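Local coordinates for protein NADH-rubredoxin oxidoreductase (Clostridium acetobutylicum, PDB 3KLJ) that catalyses the NADH-dependent reduction of rubredoxin, using one bound FAD to pass electrons along a dioxygen-scavenging chain, at residues K8-G16 with E101-S112; S23-C32 with G284-E294. All blocks are in the same frame, centred on the assembly; numbering follows the deposited sequence. Where two conformers were deposited one is given.

Interaction 1 of 2, residues K8-G16 with E101-S112; sequences KSTKILILG and EKIKYEKLIIAS. With FAD (flavin-adenine dinucleotide), chain B.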
loop_
_atom_site.group_PDB
_atom_site.type_symbol
_atom_site.label_atom_id
_atom_site.label_comp_id
_atom_site.label_asym_id
_atom_site.label_seq_id
_atom_site.Cartn_x
_atom_site.Cartn_y
_atom_site.Cartn_z
ATOM N N LYS A 8 8.913 -5.271 -31.985
ATOM C CA LYS A 8 7.783 -4.360 -31.640
ATOM C C LYS A 8 8.259 -3.006 -31.099
ATOM O O LYS A 8 9.268 -2.927 -30.377
ATOM C CB LYS A 8 6.844 -5.045 -30.643
ATOM C CG LYS A 8 5.869 -6.058 -31.287
ATOM C CD LYS A 8 5.649 -7.315 -30.424
ATOM C CE LYS A 8 4.832 -7.046 -29.162
ATOM N NZ LYS A 8 3.405 -6.750 -29.478
ATOM N N SER A 9 7.532 -1.950 -31.460
ATOM C CA SER A 9 7.836 -0.591 -31.023
ATOM C C SER A 9 6.555 0.230 -30.879
ATOM O O SER A 9 5.657 0.133 -31.718
ATOM C CB SER A 9 8.792 0.094 -32.002
ATOM O OG SER A 9 8.100 0.597 -33.127
ATOM N N THR A 10 6.477 1.024 -29.812
ATOM C CA THR A 10 5.307 1.864 -29.528
ATOM C C THR A 10 5.725 3.273 -29.133
ATOM O O THR A 10 6.908 3.524 -28.909
ATOM C CB THR A 10 4.425 1.279 -28.388
ATOM O OG1 THR A 10 5.241 0.953 -27.254
ATOM C CG2 THR A 10 3.710 0.042 -28.859
ATOM N N LYS A 11 4.756 4.188 -29.064
ATOM C CA LYS A 11 5.000 5.549 -28.587
ATOM C C LYS A 11 5.167 5.522 -27.063
ATOM O O LYS A 11 6.237 5.847 -26.533
ATOM C CB LYS A 11 3.849 6.488 -28.984
ATOM C CG LYS A 11 3.974 7.186 -30.348
ATOM C CD LYS A 11 3.796 6.234 -31.516
ATOM C CE LYS A 11 3.104 6.917 -32.693
ATOM N NZ LYS A 11 3.754 8.205 -33.065
ATOM N N ILE A 12 4.097 5.120 -26.373
ATOM C CA ILE A 12 4.092 5.041 -24.911
ATOM C C ILE A 12 4.135 3.596 -24.441
ATOM O O ILE A 12 3.211 2.807 -24.708
ATOM C CB ILE A 12 2.862 5.753 -24.297
ATOM C CG1 ILE A 12 2.740 7.179 -24.855
ATOM C CG2 ILE A 12 2.927 5.720 -22.764
ATOM C CD1 ILE A 12 1.815 8.047 -24.078
ATOM N N LEU A 13 5.227 3.264 -23.758
ATOM C CA LEU A 13 5.396 1.970 -23.123
ATOM C C LEU A 13 5.125 2.112 -21.636
ATOM O O LEU A 13 5.747 2.933 -20.962
ATOM C CB LEU A 13 6.818 1.455 -23.301
ATOM C CG LEU A 13 7.014 -0.022 -23.651
ATOM C CD1 LEU A 13 8.293 -0.590 -23.034
ATOM C CD2 LEU A 13 5.799 -0.886 -23.326
ATOM N N ILE A 14 4.192 1.304 -21.142
ATOM C CA ILE A 14 3.852 1.287 -19.726
ATOM C C ILE A 14 4.309 -0.031 -19.107
ATOM O O ILE A 14 3.814 -1.114 -19.460
ATOM C CB ILE A 14 2.341 1.534 -19.513
ATOM C CG1 ILE A 14 1.975 2.948 -19.975
ATOM C CG2 ILE A 14 1.948 1.343 -18.049
ATOM C CD1 ILE A 14 0.494 3.209 -20.006
ATOM N N LEU A 15 5.261 0.077 -18.186
ATOM C CA LEU A 15 5.859 -1.067 -17.521
ATOM C C LEU A 15 5.135 -1.357 -16.203
ATOM O O LEU A 15 5.384 -0.701 -15.179
ATOM C CB LEU A 15 7.353 -0.800 -17.303
ATOM C CG LEU A 15 8.325 -1.970 -17.170
ATOM C CD1 LEU A 15 9.797 -1.497 -17.327
ATOM C CD2 LEU A 15 8.121 -2.711 -15.843
ATOM N N GLY A 16 4.236 -2.339 -16.250
ATOM C CA GLY A 16 3.387 -2.718 -15.131
ATOM C C GLY A 16 1.945 -2.302 -15.370
ATOM O O GLY A 16 1.678 -1.149 -15.722
ATOM N N GLU A 101 12.710 -11.035 -25.782
ATOM C CA GLU A 101 12.063 -10.098 -26.693
ATOM C C GLU A 101 12.300 -8.643 -26.260
ATOM O O GLU A 101 12.230 -8.318 -25.071
ATOM C CB GLU A 101 10.558 -10.390 -26.702
ATOM C CG GLU A 101 9.851 -10.092 -28.016
ATOM C CD GLU A 101 8.387 -9.713 -27.835
ATOM O OE1 GLU A 101 7.869 -8.986 -28.706
ATOM O OE2 GLU A 101 7.754 -10.127 -26.832
ATOM N N LYS A 102 12.577 -7.768 -27.226
ATOM C CA LYS A 102 12.778 -6.346 -26.929
ATOM C C LYS A 102 11.645 -5.481 -27.461
ATOM O O LYS A 102 11.062 -5.780 -28.505
ATOM C CB LYS A 102 14.113 -5.854 -27.485
ATOM C CG LYS A 102 15.309 -6.241 -26.642
ATOM C CD LYS A 102 16.601 -6.012 -27.404
ATOM C CE LYS A 102 17.810 -6.452 -26.594
ATOM N NZ LYS A 102 17.775 -7.904 -26.239
ATOM N N ILE A 103 11.338 -4.408 -26.734
ATOM C CA ILE A 103 10.346 -3.429 -27.178
ATOM C C ILE A 103 10.928 -2.016 -27.184
ATOM O O ILE A 103 11.463 -1.553 -26.175
ATOM C CB ILE A 103 9.046 -3.491 -26.326
ATOM C CG1 ILE A 103 8.231 -4.741 -26.687
ATOM C CG2 ILE A 103 8.188 -2.233 -26.530
ATOM C CD1 ILE A 103 7.303 -5.211 -25.596
ATOM N N LYS A 104 10.820 -1.347 -28.330
ATOM C CA LYS A 104 11.239 0.044 -28.464
ATOM C C LYS A 104 10.116 0.994 -28.062
ATOM O O LYS A 104 8.949 0.760 -28.383
ATOM C CB LYS A 104 11.726 0.342 -29.892
ATOM C CG LYS A 104 12.363 1.729 -30.066
ATOM C CD LYS A 104 13.538 1.726 -31.046
ATOM C CE LYS A 104 13.091 1.596 -32.499
ATOM N NZ LYS A 104 14.238 1.689 -33.458
ATOM N N TYR A 105 10.480 2.058 -27.355
ATOM C CA TYR A 105 9.526 3.071 -26.921
ATOM C C TYR A 105 10.002 4.460 -27.317
ATOM O O TYR A 105 11.181 4.650 -27.588
ATOM C CB TYR A 105 9.339 3.010 -25.397
ATOM C CG TYR A 105 10.586 3.329 -24.588
ATOM C CD1 TYR A 105 10.946 4.654 -24.324
ATOM C CD2 TYR A 105 11.400 2.311 -24.082
ATOM C CE1 TYR A 105 12.080 4.961 -23.588
ATOM C CE2 TYR A 105 12.541 2.609 -23.338
ATOM C CZ TYR A 105 12.869 3.939 -23.097
ATOM O OH TYR A 105 13.991 4.265 -22.372
ATOM N N GLU A 106 9.087 5.429 -27.323
ATOM C CA GLU A 106 9.465 6.842 -27.396
ATOM C C GLU A 106 9.449 7.402 -25.966
ATOM O O GLU A 106 10.337 8.159 -25.570
ATOM C CB GLU A 106 8.519 7.633 -28.305
ATOM C CG GLU A 106 8.365 7.064 -29.718
ATOM C CD GLU A 106 7.579 7.985 -30.653
ATOM O OE1 GLU A 106 7.216 9.105 -30.223
ATOM O OE2 GLU A 106 7.326 7.592 -31.819
ATOM N N LYS A 107 8.425 7.026 -25.205
ATOM C CA LYS A 107 8.360 7.319 -23.774
ATOM C C LYS A 107 8.063 6.071 -22.951
ATOM O O LYS A 107 7.256 5.225 -23.358
ATOM C CB LYS A 107 7.315 8.394 -23.485
ATOM C CG LYS A 107 7.901 9.784 -23.420
ATOM C CD LYS A 107 7.550 10.613 -24.602
ATOM C CE LYS A 107 8.091 12.016 -24.390
ATOM N NZ LYS A 107 7.719 12.894 -25.525
ATOM N N LEU A 108 8.729 5.966 -21.801
ATOM C CA LEU A 108 8.577 4.834 -20.902
ATOM C C LEU A 108 7.995 5.294 -19.570
ATOM O O LEU A 108 8.522 6.213 -18.932
ATOM C CB LEU A 108 9.932 4.135 -20.677
ATOM C CG LEU A 108 9.962 2.907 -19.750
ATOM C CD1 LEU A 108 9.139 1.751 -20.322
ATOM C CD2 LEU A 108 11.379 2.440 -19.441
ATOM N N ILE A 109 6.905 4.659 -19.152
ATOM C CA ILE A 109 6.330 4.940 -17.843
ATOM C C ILE A 109 6.494 3.702 -16.972
ATOM O O ILE A 109 5.922 2.648 -17.277
ATOM C CB ILE A 109 4.844 5.318 -17.955
ATOM C CG1 ILE A 109 4.679 6.582 -18.821
ATOM C CG2 ILE A 109 4.218 5.488 -16.571
ATOM C CD1 ILE A 109 3.229 6.939 -19.116
ATOM N N ILE A 110 7.290 3.822 -15.913
ATOM C CA ILE A 110 7.513 2.704 -14.983
ATOM C C ILE A 110 6.477 2.711 -13.852
ATOM O O ILE A 110 6.443 3.626 -13.011
ATOM C CB ILE A 110 8.951 2.721 -14.390
ATOM C CG1 ILE A 110 9.994 2.691 -15.505
ATOM C CG2 ILE A 110 9.149 1.545 -13.427
ATOM C CD1 ILE A 110 11.435 3.010 -15.033
ATOM N N ALA A 111 5.642 1.676 -13.838
ATOM C CA ALA A 111 4.540 1.568 -12.892
ATOM C C ALA A 111 4.502 0.141 -12.311
ATOM O O ALA A 111 3.462 -0.515 -12.283
ATOM C CB ALA A 111 3.225 1.928 -13.593
ATOM N N SER A 112 5.663 -0.322 -11.853
ATOM C CA SER A 112 5.864 -1.730 -11.490
ATOM C C SER A 112 5.503 -2.041 -10.034
ATOM O O SER A 112 5.743 -3.147 -9.562
ATOM C CB SER A 112 7.312 -2.128 -11.759
ATOM O OG SER A 112 8.185 -1.226 -11.096
HETATM P PA FAD B . 0.677 -2.502 -8.342
HETATM O O1A FAD B . 1.586 -3.398 -7.543
HETATM O O2A FAD B . -0.760 -2.569 -7.885
HETATM O O5B FAD B . 0.778 -2.881 -9.889
HETATM C C5B FAD B . 2.037 -3.040 -10.518
HETATM C C4B FAD B . 1.941 -4.142 -11.573
HETATM O O4B FAD B . 3.168 -4.223 -12.295
HETATM C C3B FAD B . 1.723 -5.508 -10.926
HETATM O O3B FAD B . 0.621 -6.147 -11.550
HETATM C C2B FAD B . 3.012 -6.270 -11.166
HETATM O O2B FAD B . 2.792 -7.640 -11.419
HETATM C C1B FAD B . 3.574 -5.577 -12.400
HETATM N N9A FAD B . 5.039 -5.685 -12.525
HETATM C C8A FAD B . 5.966 -5.696 -11.518
HETATM N N7A FAD B . 7.198 -5.807 -12.067
HETATM C C5A FAD B . 7.075 -5.861 -13.409
HETATM C C6A FAD B . 8.013 -5.982 -14.436
HETATM N N6A FAD B . 9.267 -6.341 -14.158
HETATM N N1A FAD B . 7.567 -6.019 -15.746
HETATM C C2A FAD B . 6.218 -5.938 -16.036
HETATM N N3A FAD B . 5.296 -5.830 -15.012
HETATM C C4A FAD B . 5.720 -5.787 -13.714
HETATM N N1 FAD B . -3.856 1.031 -0.588
HETATM C C2 FAD B . -4.674 1.974 -0.003
HETATM O O2 FAD B . -4.518 3.153 -0.271
HETATM N N3 FAD B . -5.684 1.601 0.859
HETATM C C4 FAD B . -5.874 0.272 1.156
HETATM O O4 FAD B . -6.777 -0.028 1.943
HETATM C C4X FAD B . -5.042 -0.700 0.581
HETATM N N5 FAD B . -5.218 -2.047 0.857
HETATM C C5X FAD B . -4.397 -2.998 0.281
HETATM C C6 FAD B . -4.577 -4.358 0.570
HETATM C C7 FAD B . -3.742 -5.312 -0.033
HETATM C C7M FAD B . -3.929 -6.769 0.273
HETATM C C8 FAD B . -2.730 -4.908 -0.905
HETATM C C8M FAD B . -1.814 -5.911 -1.560
HETATM C C9 FAD B . -2.554 -3.558 -1.181
HETATM C C9A FAD B . -3.387 -2.599 -0.595
HETATM N N10 FAD B . -3.209 -1.247 -0.883
HETATM C C10 FAD B . -4.033 -0.304 -0.299
HETATM C "C1'" FAD B . -2.115 -0.813 -1.801
HETATM C "C2'" FAD B . -2.600 -0.552 -3.210
HETATM O "O2'" FAD B . -3.051 -1.774 -3.760
HETATM C "C3'" FAD B . -1.421 -0.016 -3.997
HETATM O "O3'" FAD B . -1.058 1.258 -3.497
HETATM C "C4'" FAD B . -1.703 0.117 -5.484
HETATM O "O4'" FAD B . -2.111 -1.132 -6.027
HETATM C "C5'" FAD B . -0.418 0.548 -6.179
HETATM O "O5'" FAD B . -0.647 0.477 -7.563
HETATM P P FAD B . 0.586 0.371 -8.560
HETATM O O1P FAD B . 0.058 0.369 -9.985
HETATM O O2P FAD B . 1.611 1.442 -8.279
HETATM O O3P FAD B . 1.308 -1.029 -8.204
#

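Interaction 2 of 2, residues S23-C32 with G284-E294; sequences SAAKAALGKC and GEVAGLNACGE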
loop_
_atom_site.group_PDB
_atom_site.type_symbol
_atom_site.label_atom_id
_atom_site.label_comp_id
_atom_site.label_asym_id
_atom_site.label_seq_id
_atom_site.Cartn_x
_atom_site.Cartn_y
_atom_site.Cartn_z
ATOM N N SER A 23 -4.016 4.057 -14.864
ATOM C CA SER A 23 -4.273 5.495 -14.842
ATOM C C SER A 23 -3.443 6.245 -15.890
ATOM O O SER A 23 -3.931 7.184 -16.516
ATOM C CB SER A 23 -4.026 6.069 -13.450
ATOM O OG SER A 23 -4.426 7.427 -13.398
ATOM N N ALA A 24 -2.193 5.824 -16.093
ATOM C CA ALA A 24 -1.356 6.439 -17.144
ATOM C C ALA A 24 -1.924 6.182 -18.544
ATOM O O ALA A 24 -2.005 7.101 -19.364
ATOM C CB ALA A 24 0.073 5.956 -17.057
ATOM N N ALA A 25 -2.308 4.935 -18.814
ATOM C CA ALA A 25 -2.923 4.572 -20.101
ATOM C C ALA A 25 -4.160 5.423 -20.356
ATOM O O ALA A 25 -4.256 6.089 -21.396
ATOM C CB ALA A 25 -3.260 3.083 -20.156
ATOM N N LYS A 26 -5.076 5.423 -19.385
ATOM C CA LYS A 26 -6.292 6.234 -19.444
ATOM C C LYS A 26 -6.000 7.718 -19.704
ATOM O O LYS A 26 -6.679 8.354 -20.506
ATOM C CB LYS A 26 -7.108 6.066 -18.160
ATOM C CG LYS A 26 -8.396 6.895 -18.112
ATOM C CD LYS A 26 -9.137 6.691 -16.779
ATOM C CE LYS A 26 -10.297 7.666 -16.640
ATOM N NZ LYS A 26 -11.186 7.314 -15.482
ATOM N N ALA A 27 -4.992 8.257 -19.026
ATOM C CA ALA A 27 -4.580 9.648 -19.211
ATOM C C ALA A 27 -4.006 9.908 -20.611
ATOM O O ALA A 27 -4.270 10.947 -21.206
ATOM C CB ALA A 27 -3.583 10.059 -18.135
ATOM N N ALA A 28 -3.234 8.952 -21.126
ATOM C CA ALA A 28 -2.630 9.045 -22.462
ATOM C C ALA A 28 -3.653 8.964 -23.604
ATOM O O ALA A 28 -3.365 9.389 -24.728
ATOM C CB ALA A 28 -1.569 7.960 -22.631
ATOM N N LEU A 29 -4.833 8.408 -23.313
ATOM C CA LEU A 29 -5.908 8.225 -24.307
ATOM C C LEU A 29 -6.353 9.511 -24.991
ATOM O O LEU A 29 -6.480 10.559 -24.352
ATOM C CB LEU A 29 -7.133 7.564 -23.670
ATOM C CG LEU A 29 -7.341 6.073 -23.911
ATOM C CD1 LEU A 29 -8.463 5.555 -23.020
ATOM C CD2 LEU A 29 -7.651 5.814 -25.388
ATOM N N GLY A 30 -6.593 9.415 -26.293
ATOM C CA GLY A 30 -6.992 10.564 -27.104
ATOM C C GLY A 30 -5.822 11.470 -27.438
ATOM O O GLY A 30 -5.738 11.995 -28.551
ATOM N N LYS A 31 -4.917 11.646 -26.478
ATOM C CA LYS A 31 -3.764 12.517 -26.653
ATOM C C LYS A 31 -2.647 11.809 -27.438
ATOM O O LYS A 31 -2.091 12.382 -28.378
ATOM C CB LYS A 31 -3.264 13.032 -25.299
ATOM C CG LYS A 31 -4.363 13.226 -24.269
ATOM C CD LYS A 31 -3.953 14.147 -23.136
ATOM C CE LYS A 31 -5.202 14.617 -22.395
ATOM N NZ LYS A 31 -4.968 15.834 -21.576
ATOM N N CYS A 32 -2.315 10.584 -27.028
ATOM C CA CYS A 32 -1.395 9.742 -27.796
ATOM C C CYS A 32 -2.138 8.555 -28.376
ATOM O O CYS A 32 -3.142 8.099 -27.823
ATOM C CB CYS A 32 -0.194 9.285 -26.967
ATOM S SG CYS A 32 1.391 9.917 -27.580
ATOM N N GLY A 284 -0.084 8.069 -11.649
ATOM C CA GLY A 284 -0.244 7.437 -12.966
ATOM C C GLY A 284 -0.811 8.405 -13.996
ATOM O O GLY A 284 -0.293 8.519 -15.110
ATOM N N GLU A 285 -1.873 9.110 -13.613
ATOM C CA GLU A 285 -2.465 10.153 -14.442
ATOM C C GLU A 285 -1.448 11.241 -14.873
ATOM O O GLU A 285 -1.336 11.556 -16.059
ATOM C CB GLU A 285 -3.654 10.780 -13.718
ATOM C CG GLU A 285 -4.276 11.946 -14.474
ATOM C CD GLU A 285 -5.385 12.645 -13.714
ATOM O OE1 GLU A 285 -5.513 12.476 -12.478
ATOM O OE2 GLU A 285 -6.137 13.385 -14.371
ATOM N N VAL A 286 -0.715 11.808 -13.918
ATOM C CA VAL A 286 0.275 12.863 -14.229
ATOM C C VAL A 286 1.361 12.356 -15.203
ATOM O O VAL A 286 1.725 13.055 -16.153
ATOM C CB VAL A 286 0.865 13.503 -12.940
ATOM C CG1 VAL A 286 2.123 14.354 -13.238
ATOM C CG2 VAL A 286 -0.186 14.362 -12.244
ATOM N N ALA A 287 1.837 11.133 -14.973
ATOM C CA ALA A 287 2.825 10.502 -15.843
ATOM C C ALA A 287 2.334 10.330 -17.287
ATOM O O ALA A 287 3.072 10.627 -18.225
ATOM C CB ALA A 287 3.280 9.151 -15.256
ATOM N N GLY A 288 1.108 9.817 -17.456
ATOM C CA GLY A 288 0.527 9.630 -18.783
ATOM C C GLY A 288 0.386 10.944 -19.539
ATOM O O GLY A 288 0.728 11.036 -20.727
ATOM N N LEU A 289 -0.120 11.955 -18.830
ATOM C CA LEU A 289 -0.300 13.320 -19.341
ATOM C C LEU A 289 1.015 13.946 -19.809
ATOM O O LEU A 289 1.079 14.538 -20.892
ATOM C CB LEU A 289 -0.931 14.198 -18.244
ATOM C CG LEU A 289 -2.419 14.614 -18.229
ATOM C CD1 LEU A 289 -3.369 13.835 -19.179
ATOM C CD2 LEU A 289 -2.967 14.636 -16.795
ATOM N N ASN A 290 2.056 13.820 -18.985
ATOM C CA ASN A 290 3.377 14.372 -19.305
ATOM C C ASN A 290 4.040 13.630 -20.468
ATOM O O ASN A 290 4.633 14.254 -21.354
ATOM C CB ASN A 290 4.285 14.352 -18.071
ATOM C CG ASN A 290 4.112 15.576 -17.189
ATOM O OD1 ASN A 290 4.726 16.623 -17.424
ATOM N ND2 ASN A 290 3.308 15.444 -16.156
ATOM N N ALA A 291 3.921 12.300 -20.460
ATOM C CA ALA A 291 4.430 11.450 -21.542
ATOM C C ALA A 291 3.810 11.824 -22.893
ATOM O O ALA A 291 4.418 11.599 -23.946
ATOM C CB ALA A 291 4.179 9.998 -21.234
ATOM N N CYS A 292 2.617 12.409 -22.846
ATOM C CA CYS A 292 1.954 12.897 -24.050
ATOM C C CYS A 292 2.144 14.407 -24.248
ATOM O O CYS A 292 1.453 15.034 -25.049
ATOM C CB CYS A 292 0.474 12.525 -24.041
ATOM S SG CYS A 292 -0.228 12.495 -25.693
ATOM N N GLY A 293 3.099 14.983 -23.525
ATOM C CA GLY A 293 3.487 16.383 -23.727
ATOM C C GLY A 293 2.639 17.442 -23.046
ATOM O O GLY A 293 2.611 18.591 -23.486
ATOM N N GLU A 294 1.953 17.065 -21.972
ATOM C CA GLU A 294 1.192 18.009 -21.161
ATOM C C GLU A 294 1.832 18.108 -19.772
ATOM O O GLU A 294 1.789 17.143 -18.988
ATOM C CB GLU A 294 -0.259 17.543 -21.061
ATOM C CG GLU A 294 -1.215 18.597 -20.565
ATOM C CD GLU A 294 -2.544 18.011 -20.162
ATOM O OE1 GLU A 294 -3.296 17.562 -21.057
ATOM O OE2 GLU A 294 -2.837 18.007 -18.947
#

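Interaction 1 of 2, residues K8-G16 with E101-S112
L13 fills the corner between the two strands of 101-112. Its CG meets I103 CG2 at 3.8 Å, the two side chains crossing at about a right angle, while its CB abuts Y105 CB. Farther along, L13 CD1 lies 3.7 Å from L108 CD1; here the leucines run side by side and point the same way, L108 with CG anti to N (chi1 -180°). L108 also puts CB over the centre of the Y105 ring. On the opposite face of the sheet from L13 and L108, I12 CG2 and I109 CD1 approach obliquely, 3.9 Å apart. At the turn, K11 and E106 lie alongside each other; their salt bridge is long (NZ to OE2 3.8 Å), and the backbones are tied as well, K11 O accepting from E106 N and K107 N. Parallel bonding then runs from L13 N to A111 N. At the other end L15, with CG anti to N (chi1 -155°), brings CD2 to 3.4 Å from N1A of the FAD adenine, and G16 CA meets ribose O4B. The pair joins the middle strand, 12-15, of the Rossmann-type FAD-binding sheet to 107-110: strand 35-38 flanks 12-15, strand 260-262 flanks 107-110, and helix 19-28 packs on I12, I14 and I109.

Interaction 2 of 2, residues S23-C32 with G284-E294
A24 and G288 bring their helices together, with CA atoms 4.1 Å apart. The axes of the short segments approach to 6.9 Å and cross at -40°, a closeness made possible by alanines on one helix and the G284-G288 pair, one turn apart, on the other. Polar atoms at this seam are served mostly within their own helices. G284 O accepts from G288 N and also receives a CA-H...O contact from A24 CA at 3.1 Å; A24 O, facing G288 CA, takes A28 N, and E285 O, 3.4 Å from A27 CB, takes L289 N. S23 OG, anti to its backbone N (chi1 -173°), is hydrogen-bonded to N281 O and lies 3.1 Å from E285 N at an angle too poor for a hydrogen bond. E285 OE1 makes a salt bridge with K282 NZ. At the C-terminal end, E294 N to L289 O and G293 N to N290 O form a Schellman motif, which carries E294 back to K31. The extended K31 chain crosses L289 CD1 and puts NZ in a salt bridge with E294 OE1, whose 2.5 Å length is doubtful. C32 and C292 form a disulfide; both have two conformers, and in those given the SG atoms are 3.6 Å apart, too far for the bond, so this geometry is doubtful. Packing without direct polar bonds thus joins the helix bodies, while a disulfide, and probably the K31-E294 charge pair, tie their C-terminal ends.

Overall arrangement
From the N terminus the chain lays down strand 12-15, turns past G16 beside FAD and enters helix 19-28, so the first halves of both contacts follow each other directly. Interaction 1 closes a loop of 84 residues when strand 107-110 returns beside strand 12-15. Interaction 2 closes 251 residues, including the inserted NADH-binding domain, when helix 277-291 comes back to helix 19-28. Their segments alternate, so the two closures cross rather than nest. They also touch: I14 packs on A25, I12 on A28 and C32, and K107 on A291 O. Together they layer two helices against one face of the FAD-binding sheet, joining early and late parts of that domain.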